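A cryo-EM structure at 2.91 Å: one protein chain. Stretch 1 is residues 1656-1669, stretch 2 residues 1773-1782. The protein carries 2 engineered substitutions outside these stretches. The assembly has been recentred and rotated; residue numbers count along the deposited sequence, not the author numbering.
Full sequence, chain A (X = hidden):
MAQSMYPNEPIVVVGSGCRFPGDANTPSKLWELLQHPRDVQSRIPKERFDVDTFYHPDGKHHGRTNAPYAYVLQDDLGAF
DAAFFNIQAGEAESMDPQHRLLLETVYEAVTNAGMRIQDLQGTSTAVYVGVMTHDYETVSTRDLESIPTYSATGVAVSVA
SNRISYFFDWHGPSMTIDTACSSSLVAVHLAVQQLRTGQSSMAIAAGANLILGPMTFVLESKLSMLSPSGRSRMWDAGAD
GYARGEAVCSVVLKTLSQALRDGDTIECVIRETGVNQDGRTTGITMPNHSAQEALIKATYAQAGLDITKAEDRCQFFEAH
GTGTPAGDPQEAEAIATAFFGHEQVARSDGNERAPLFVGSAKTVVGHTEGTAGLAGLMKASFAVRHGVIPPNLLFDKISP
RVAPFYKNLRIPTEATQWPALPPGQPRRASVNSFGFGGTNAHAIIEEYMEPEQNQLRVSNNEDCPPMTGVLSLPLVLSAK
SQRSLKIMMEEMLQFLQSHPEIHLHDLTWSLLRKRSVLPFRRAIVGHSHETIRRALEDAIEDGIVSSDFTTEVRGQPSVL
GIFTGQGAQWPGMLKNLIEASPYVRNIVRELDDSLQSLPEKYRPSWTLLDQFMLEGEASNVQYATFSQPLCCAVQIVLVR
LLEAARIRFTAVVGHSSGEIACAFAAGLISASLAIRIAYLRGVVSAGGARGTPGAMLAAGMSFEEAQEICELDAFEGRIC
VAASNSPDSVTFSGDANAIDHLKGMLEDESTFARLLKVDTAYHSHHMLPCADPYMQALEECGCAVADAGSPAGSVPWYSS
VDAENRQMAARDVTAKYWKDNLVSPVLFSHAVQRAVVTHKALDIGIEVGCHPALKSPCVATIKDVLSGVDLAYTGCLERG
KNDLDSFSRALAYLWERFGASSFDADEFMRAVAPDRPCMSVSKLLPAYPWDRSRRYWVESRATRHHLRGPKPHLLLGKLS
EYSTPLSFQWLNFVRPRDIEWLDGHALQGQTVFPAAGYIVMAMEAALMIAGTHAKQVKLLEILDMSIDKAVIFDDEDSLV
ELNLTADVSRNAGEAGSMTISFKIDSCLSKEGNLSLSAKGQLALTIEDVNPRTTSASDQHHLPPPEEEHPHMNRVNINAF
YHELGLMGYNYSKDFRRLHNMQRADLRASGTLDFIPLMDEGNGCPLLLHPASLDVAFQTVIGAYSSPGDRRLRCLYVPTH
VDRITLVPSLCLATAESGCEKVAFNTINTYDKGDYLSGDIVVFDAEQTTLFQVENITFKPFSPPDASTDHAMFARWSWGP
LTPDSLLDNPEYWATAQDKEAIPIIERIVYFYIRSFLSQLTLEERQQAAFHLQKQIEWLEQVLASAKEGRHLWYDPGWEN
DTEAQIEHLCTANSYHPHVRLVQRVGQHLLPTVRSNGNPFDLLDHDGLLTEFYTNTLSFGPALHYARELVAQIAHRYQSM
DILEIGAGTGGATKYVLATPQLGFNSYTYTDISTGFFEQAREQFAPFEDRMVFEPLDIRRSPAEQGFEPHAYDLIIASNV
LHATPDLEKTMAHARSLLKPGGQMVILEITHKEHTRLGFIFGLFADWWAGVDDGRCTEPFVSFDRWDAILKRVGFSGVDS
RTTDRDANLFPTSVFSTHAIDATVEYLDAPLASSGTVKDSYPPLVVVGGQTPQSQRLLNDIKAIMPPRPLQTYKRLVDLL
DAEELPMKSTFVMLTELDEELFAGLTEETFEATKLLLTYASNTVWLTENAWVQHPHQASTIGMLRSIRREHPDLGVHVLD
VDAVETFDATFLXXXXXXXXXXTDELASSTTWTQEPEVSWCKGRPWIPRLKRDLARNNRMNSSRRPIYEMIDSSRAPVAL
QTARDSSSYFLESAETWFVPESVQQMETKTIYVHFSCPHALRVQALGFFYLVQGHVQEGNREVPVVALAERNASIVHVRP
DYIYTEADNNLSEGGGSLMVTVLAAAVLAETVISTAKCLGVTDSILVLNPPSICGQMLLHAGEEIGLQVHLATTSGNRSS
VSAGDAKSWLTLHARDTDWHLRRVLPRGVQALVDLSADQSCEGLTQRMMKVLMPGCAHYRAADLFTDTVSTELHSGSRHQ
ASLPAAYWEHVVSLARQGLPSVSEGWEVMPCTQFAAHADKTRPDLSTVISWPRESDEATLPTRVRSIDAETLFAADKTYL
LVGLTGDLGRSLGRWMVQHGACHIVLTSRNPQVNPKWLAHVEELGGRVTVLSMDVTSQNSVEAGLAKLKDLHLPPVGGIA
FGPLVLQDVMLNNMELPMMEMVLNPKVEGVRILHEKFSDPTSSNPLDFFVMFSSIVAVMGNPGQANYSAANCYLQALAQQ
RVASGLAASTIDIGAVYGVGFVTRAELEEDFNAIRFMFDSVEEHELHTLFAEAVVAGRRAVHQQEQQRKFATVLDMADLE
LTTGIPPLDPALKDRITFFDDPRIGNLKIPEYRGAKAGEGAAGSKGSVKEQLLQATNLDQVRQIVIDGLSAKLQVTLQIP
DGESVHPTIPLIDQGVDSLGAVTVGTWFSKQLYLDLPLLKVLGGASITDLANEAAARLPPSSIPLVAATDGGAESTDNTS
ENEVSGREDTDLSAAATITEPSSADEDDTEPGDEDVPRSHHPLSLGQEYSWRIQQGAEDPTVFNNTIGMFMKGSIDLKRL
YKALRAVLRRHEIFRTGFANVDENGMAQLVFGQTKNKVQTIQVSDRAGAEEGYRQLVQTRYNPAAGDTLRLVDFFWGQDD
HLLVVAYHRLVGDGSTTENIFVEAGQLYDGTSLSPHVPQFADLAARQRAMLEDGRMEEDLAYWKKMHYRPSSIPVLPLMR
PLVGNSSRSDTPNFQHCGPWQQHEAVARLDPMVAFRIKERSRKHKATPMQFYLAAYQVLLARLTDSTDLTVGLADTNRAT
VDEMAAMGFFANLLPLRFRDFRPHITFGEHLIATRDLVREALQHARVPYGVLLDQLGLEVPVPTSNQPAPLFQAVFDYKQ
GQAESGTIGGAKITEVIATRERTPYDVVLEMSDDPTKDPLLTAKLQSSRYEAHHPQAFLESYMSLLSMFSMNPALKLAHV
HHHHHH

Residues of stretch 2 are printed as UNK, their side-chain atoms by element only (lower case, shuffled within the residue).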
# COMPACT_ATOMS: atom_id res chain seq x y z
N ARG A 1656 89.87 30.39 -11.62
CA ARG A 1656 89.51 31.32 -12.68
C ARG A 1656 88.26 32.11 -12.31
O ARG A 1656 88.19 33.32 -12.53
CB ARG A 1656 89.29 30.56 -13.99
CG ARG A 1656 88.89 31.43 -15.17
CD ARG A 1656 88.29 30.60 -16.30
NE ARG A 1656 87.07 29.92 -15.88
CZ ARG A 1656 85.88 30.50 -15.80
NH1 ARG A 1656 85.70 31.78 -16.08
NH2 ARG A 1656 84.83 29.77 -15.41
N LEU A 1657 87.25 31.43 -11.76
CA LEU A 1657 86.02 32.11 -11.40
C LEU A 1657 86.23 33.07 -10.23
O LEU A 1657 85.60 34.13 -10.19
CB LEU A 1657 84.93 31.09 -11.07
CG LEU A 1657 83.51 31.62 -10.86
CD1 LEU A 1657 83.15 32.68 -11.90
CD2 LEU A 1657 82.52 30.48 -10.91
N LEU A 1658 87.10 32.72 -9.29
CA LEU A 1658 87.43 33.65 -8.21
C LEU A 1658 88.11 34.90 -8.75
O LEU A 1658 87.79 36.02 -8.33
CB LEU A 1658 88.33 32.95 -7.18
CG LEU A 1658 89.00 33.82 -6.12
CD1 LEU A 1658 87.96 34.55 -5.29
CD2 LEU A 1658 89.90 32.98 -5.23
N ASN A 1659 89.05 34.73 -9.68
CA ASN A 1659 89.70 35.89 -10.28
C ASN A 1659 88.71 36.73 -11.06
O ASN A 1659 88.77 37.97 -11.03
CB ASN A 1659 90.85 35.43 -11.18
CG ASN A 1659 91.98 34.79 -10.40
OD1 ASN A 1659 92.18 35.08 -9.22
ND2 ASN A 1659 92.73 33.91 -11.06
N ASP A 1660 87.79 36.09 -11.78
CA ASP A 1660 86.76 36.82 -12.50
C ASP A 1660 85.85 37.58 -11.55
O ASP A 1660 85.42 38.70 -11.84
CB ASP A 1660 85.95 35.87 -13.38
CG ASP A 1660 86.81 35.14 -14.39
OD1 ASP A 1660 88.04 35.36 -14.40
OD2 ASP A 1660 86.25 34.34 -15.18
N ILE A 1661 85.53 36.98 -10.40
CA ILE A 1661 84.73 37.66 -9.39
C ILE A 1661 85.47 38.89 -8.88
O ILE A 1661 84.89 39.97 -8.75
CB ILE A 1661 84.39 36.69 -8.24
CG1 ILE A 1661 83.27 35.74 -8.68
CG2 ILE A 1661 84.00 37.46 -6.99
CD1 ILE A 1661 83.09 34.55 -7.76
N LYS A 1662 86.76 38.74 -8.60
CA LYS A 1662 87.54 39.87 -8.12
C LYS A 1662 87.57 40.99 -9.15
O LYS A 1662 87.39 42.17 -8.81
CB LYS A 1662 88.96 39.43 -7.78
CG LYS A 1662 89.08 38.59 -6.52
CD LYS A 1662 90.53 38.27 -6.21
CE LYS A 1662 90.68 37.59 -4.86
NZ LYS A 1662 92.11 37.31 -4.54
N ALA A 1663 87.79 40.65 -10.42
CA ALA A 1663 87.92 41.67 -11.45
C ALA A 1663 86.58 42.34 -11.74
O ALA A 1663 86.52 43.56 -11.93
CB ALA A 1663 88.50 41.06 -12.72
N ILE A 1664 85.50 41.56 -11.79
CA ILE A 1664 84.21 42.08 -12.20
C ILE A 1664 83.41 42.68 -11.05
O ILE A 1664 82.54 43.53 -11.29
CB ILE A 1664 83.38 40.96 -12.88
CG1 ILE A 1664 84.13 40.42 -14.10
CG2 ILE A 1664 82.01 41.49 -13.28
CD1 ILE A 1664 83.63 39.07 -14.57
N MET A 1665 83.66 42.26 -9.82
CA MET A 1665 82.91 42.79 -8.69
C MET A 1665 83.15 44.29 -8.58
O MET A 1665 84.27 44.76 -8.79
CB MET A 1665 83.34 42.10 -7.40
CG MET A 1665 82.59 42.55 -6.16
SD MET A 1665 83.40 42.05 -4.63
CE MET A 1665 84.84 43.12 -4.63
N PRO A 1666 82.12 45.08 -8.26
CA PRO A 1666 82.33 46.51 -8.06
C PRO A 1666 83.13 46.75 -6.80
O PRO A 1666 83.32 45.84 -5.98
CB PRO A 1666 80.90 47.06 -7.93
CG PRO A 1666 80.10 45.90 -7.44
CD PRO A 1666 80.71 44.69 -8.07
N PRO A 1667 83.64 47.97 -6.60
CA PRO A 1667 84.42 48.25 -5.38
C PRO A 1667 83.64 47.91 -4.12
O PRO A 1667 82.65 48.57 -3.80
CB PRO A 1667 84.71 49.75 -5.48
CG PRO A 1667 84.61 50.06 -6.94
CD PRO A 1667 83.56 49.14 -7.48
N ARG A 1668 84.09 46.88 -3.41
CA ARG A 1668 83.42 46.40 -2.21
C ARG A 1668 84.47 45.89 -1.24
O ARG A 1668 85.55 45.46 -1.68
CB ARG A 1668 82.41 45.29 -2.52
CG ARG A 1668 81.29 45.68 -3.47
CD ARG A 1668 80.34 46.67 -2.82
NE ARG A 1668 79.18 46.94 -3.67
CZ ARG A 1668 79.13 47.91 -4.57
NH1 ARG A 1668 80.15 48.73 -4.78
NH2 ARG A 1668 78.01 48.08 -5.27
N PRO A 1669 84.20 45.91 0.06
CA PRO A 1669 85.08 45.19 0.99
C PRO A 1669 85.12 43.72 0.63
O PRO A 1669 84.10 43.11 0.30
CB PRO A 1669 84.43 45.43 2.36
CG PRO A 1669 83.61 46.67 2.18
CD PRO A 1669 83.13 46.65 0.76
N UNK A 1773 80.30 33.00 -16.54
CA UNK A 1773 81.01 34.20 -16.10
C UNK A 1773 80.05 35.37 -16.02
O UNK A 1773 79.03 35.40 -16.72
c UNK A 1773 82.19 34.52 -17.04
c UNK A 1773 81.68 35.01 -18.38
c UNK A 1773 83.12 35.54 -16.40
N UNK A 1774 80.35 36.33 -15.15
CA UNK A 1774 79.68 37.63 -15.03
C UNK A 1774 78.30 37.54 -14.40
O UNK A 1774 77.69 38.59 -14.15
o UNK A 1774 81.66 39.90 -18.94
o UNK A 1774 79.49 39.54 -18.81
c UNK A 1774 80.84 38.80 -16.99
c UNK A 1774 79.53 38.33 -16.39
c UNK A 1774 80.65 39.46 -18.35
N UNK A 1775 77.77 36.35 -14.12
CA UNK A 1775 76.43 36.22 -13.57
C UNK A 1775 76.40 35.97 -12.07
O UNK A 1775 75.41 36.33 -11.43
c UNK A 1775 74.16 35.25 -14.28
c UNK A 1775 75.68 35.08 -14.28
n UNK A 1775 72.44 34.59 -12.72
o UNK A 1775 73.81 33.01 -13.53
c UNK A 1775 73.45 34.18 -13.48
N UNK A 1776 77.45 35.38 -11.50
CA UNK A 1776 77.48 35.19 -10.05
C UNK A 1776 77.55 36.53 -9.34
O UNK A 1776 76.94 36.72 -8.28
c UNK A 1776 78.64 34.26 -9.64
c UNK A 1776 79.95 34.73 -10.23
c UNK A 1776 78.73 34.20 -8.13
N UNK A 1777 78.29 37.49 -9.90
CA UNK A 1777 78.25 38.84 -9.36
C UNK A 1777 76.85 39.41 -9.44
O UNK A 1777 76.37 40.05 -8.49
c UNK A 1777 79.22 39.75 -10.12
c UNK A 1777 81.19 39.13 -8.69
c UNK A 1777 81.08 38.33 -11.06
c UNK A 1777 80.72 39.45 -10.10
N UNK A 1778 76.17 39.18 -10.56
CA UNK A 1778 74.81 39.67 -10.72
C UNK A 1778 73.88 39.07 -9.67
O UNK A 1778 73.09 39.79 -9.06
n UNK A 1778 73.23 40.78 -14.54
c UNK A 1778 74.49 41.12 -13.90
n UNK A 1778 70.95 40.62 -14.70
c UNK A 1778 75.15 39.92 -13.25
c UNK A 1778 72.03 41.01 -14.03
n UNK A 1778 71.88 41.63 -12.87
c UNK A 1778 74.30 39.34 -12.12
N UNK A 1779 73.99 37.76 -9.43
CA UNK A 1779 73.11 37.12 -8.46
C UNK A 1779 73.44 37.56 -7.04
O UNK A 1779 72.55 37.70 -6.20
c UNK A 1779 70.74 35.17 -8.27
c UNK A 1779 72.15 34.79 -7.82
c UNK A 1779 73.20 35.60 -8.59
c UNK A 1779 72.38 33.30 -7.99
N UNK A 1780 74.73 37.78 -6.75
CA UNK A 1780 75.11 38.28 -5.44
C UNK A 1780 74.52 39.66 -5.20
O UNK A 1780 73.95 39.93 -4.13
c UNK A 1780 77.18 39.17 -4.19
o UNK A 1780 77.06 40.99 -5.73
c UNK A 1780 76.64 38.32 -5.33
c UNK A 1780 77.35 40.63 -4.57
o UNK A 1780 77.79 41.42 -3.70
N UNK A 1781 74.63 40.55 -6.18
CA UNK A 1781 74.06 41.89 -6.03
C UNK A 1781 72.54 41.83 -5.98
O UNK A 1781 71.90 42.65 -5.31
c UNK A 1781 75.17 45.14 -7.83
o UNK A 1781 75.56 44.63 -8.90
c UNK A 1781 74.37 44.27 -6.88
o UNK A 1781 75.41 46.32 -7.51
c UNK A 1781 74.53 42.79 -7.16
N UNK A 1782 71.94 40.85 -6.67
CA UNK A 1782 70.50 40.62 -6.54
C UNK A 1782 70.14 40.26 -5.11
O UNK A 1782 69.16 40.77 -4.56
c UNK A 1782 70.00 39.91 -8.93
c UNK A 1782 70.44 39.30 -10.05
n UNK A 1782 69.38 41.08 -9.33
n UNK A 1782 70.10 40.11 -11.11
c UNK A 1782 69.46 41.17 -10.65
c UNK A 1782 70.07 39.50 -7.49

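Position 1773 carries three side-chain carbons, one bonded to CA and bearing the other two, a fork at CB. One of the branch carbons lies 3.6 Å from OD2 of Asp-1660 and 4.0 Å from CD1 of Ile-1664. Three carbons branched at CB make this Val-1773, and the closer methyl is CG2; it rests against the apolar end of Ile-1664 beside the carboxylate of Asp-1660, which is held in a salt bridge within its own helix (Arg-1656 NH1 to Asp-1660 OD2, 2.8 Å).

Position 1774 has an unbranched run of three carbons, the last carrying two oxygens. The middle carbon approaches CD1 of Ile-1664 at 3.7 Å, while the oxygens point elsewhere. This is Glu-1774, which offers stretch 1 the aliphatic part of its chain; its positive phi of 73° sets it apart from the helix that follows.

At 1775 there are again three carbons in a row, but the third bears one oxygen and one nitrogen. The side chain is out of reach of stretch 1. An amide at the end of such a chain identifies Gln-1775.

Position 1776 repeats the pattern of three carbons forked at CB, and here the CA-to-CB bond points toward stretch 1. One branch lies 3.8 Å from CG1 of Ile-1661 and 4.2 Å from CD1 of Leu-1657. The residue is Val-1776, and CG1 is the methyl that meets both side chains, one helical turn apart on stretch 1.

Position 1777 holds four carbons, forked at the second. One terminal carbon is 3.7 Å from CG2 of Ile-1661 and 3.9 Å from CB of Met-1665; the other is 3.9 Å from CB of Ile-1664. The fork at the second carbon gives Leu-1777, with CD1 and CD2 the respective methyls.

The side chain of 1778 runs through three carbons to a nitrogen, then a carbon with two more nitrogens. That guanidinium belongs to Arg-1778, which makes no contact with stretch 1.

Four carbons forked at the second recur at 1779, likewise out of reach: Leu-1779.

At 1780, three carbons end in two oxygens. Its CA-to-CB bond points toward stretch 1, but the nearest approach, from one of the two terminal oxygens to CG of Arg-1668, is 5.5 Å, too far for a contact. It is Glu-1780.

Position 1781 has the same composition, but here one oxygen lies 3.9 Å from NH2 of Arg-1668. The residue is Glu-1781, and the pair, NH2 to OE2, forms a long salt bridge.

Position 1782 ends in a five-membered ring of three carbons and two nitrogens, attached through one carbon. This imidazole is His-1782, remote from stretch 1.

The two helices cross at -59°, with axes 9.9 Å apart at closest approach. Leu-1777 has the largest area covered, 96 Å², and packs against Ile-1661, Ile-1664 and Met-1665 where stretch 1 leaves its helix. Val-1776 and Val-1773 extend this apolar packing. No hydrogen bond joins the stretches; beyond the helix of stretch 1, the long Arg-1668 to Glu-1781 bridge adds a charged contact to an interface built mainly on hydrophobic side chains.

Stretch 2, residues 1773-1782: VEQVLRLEEH
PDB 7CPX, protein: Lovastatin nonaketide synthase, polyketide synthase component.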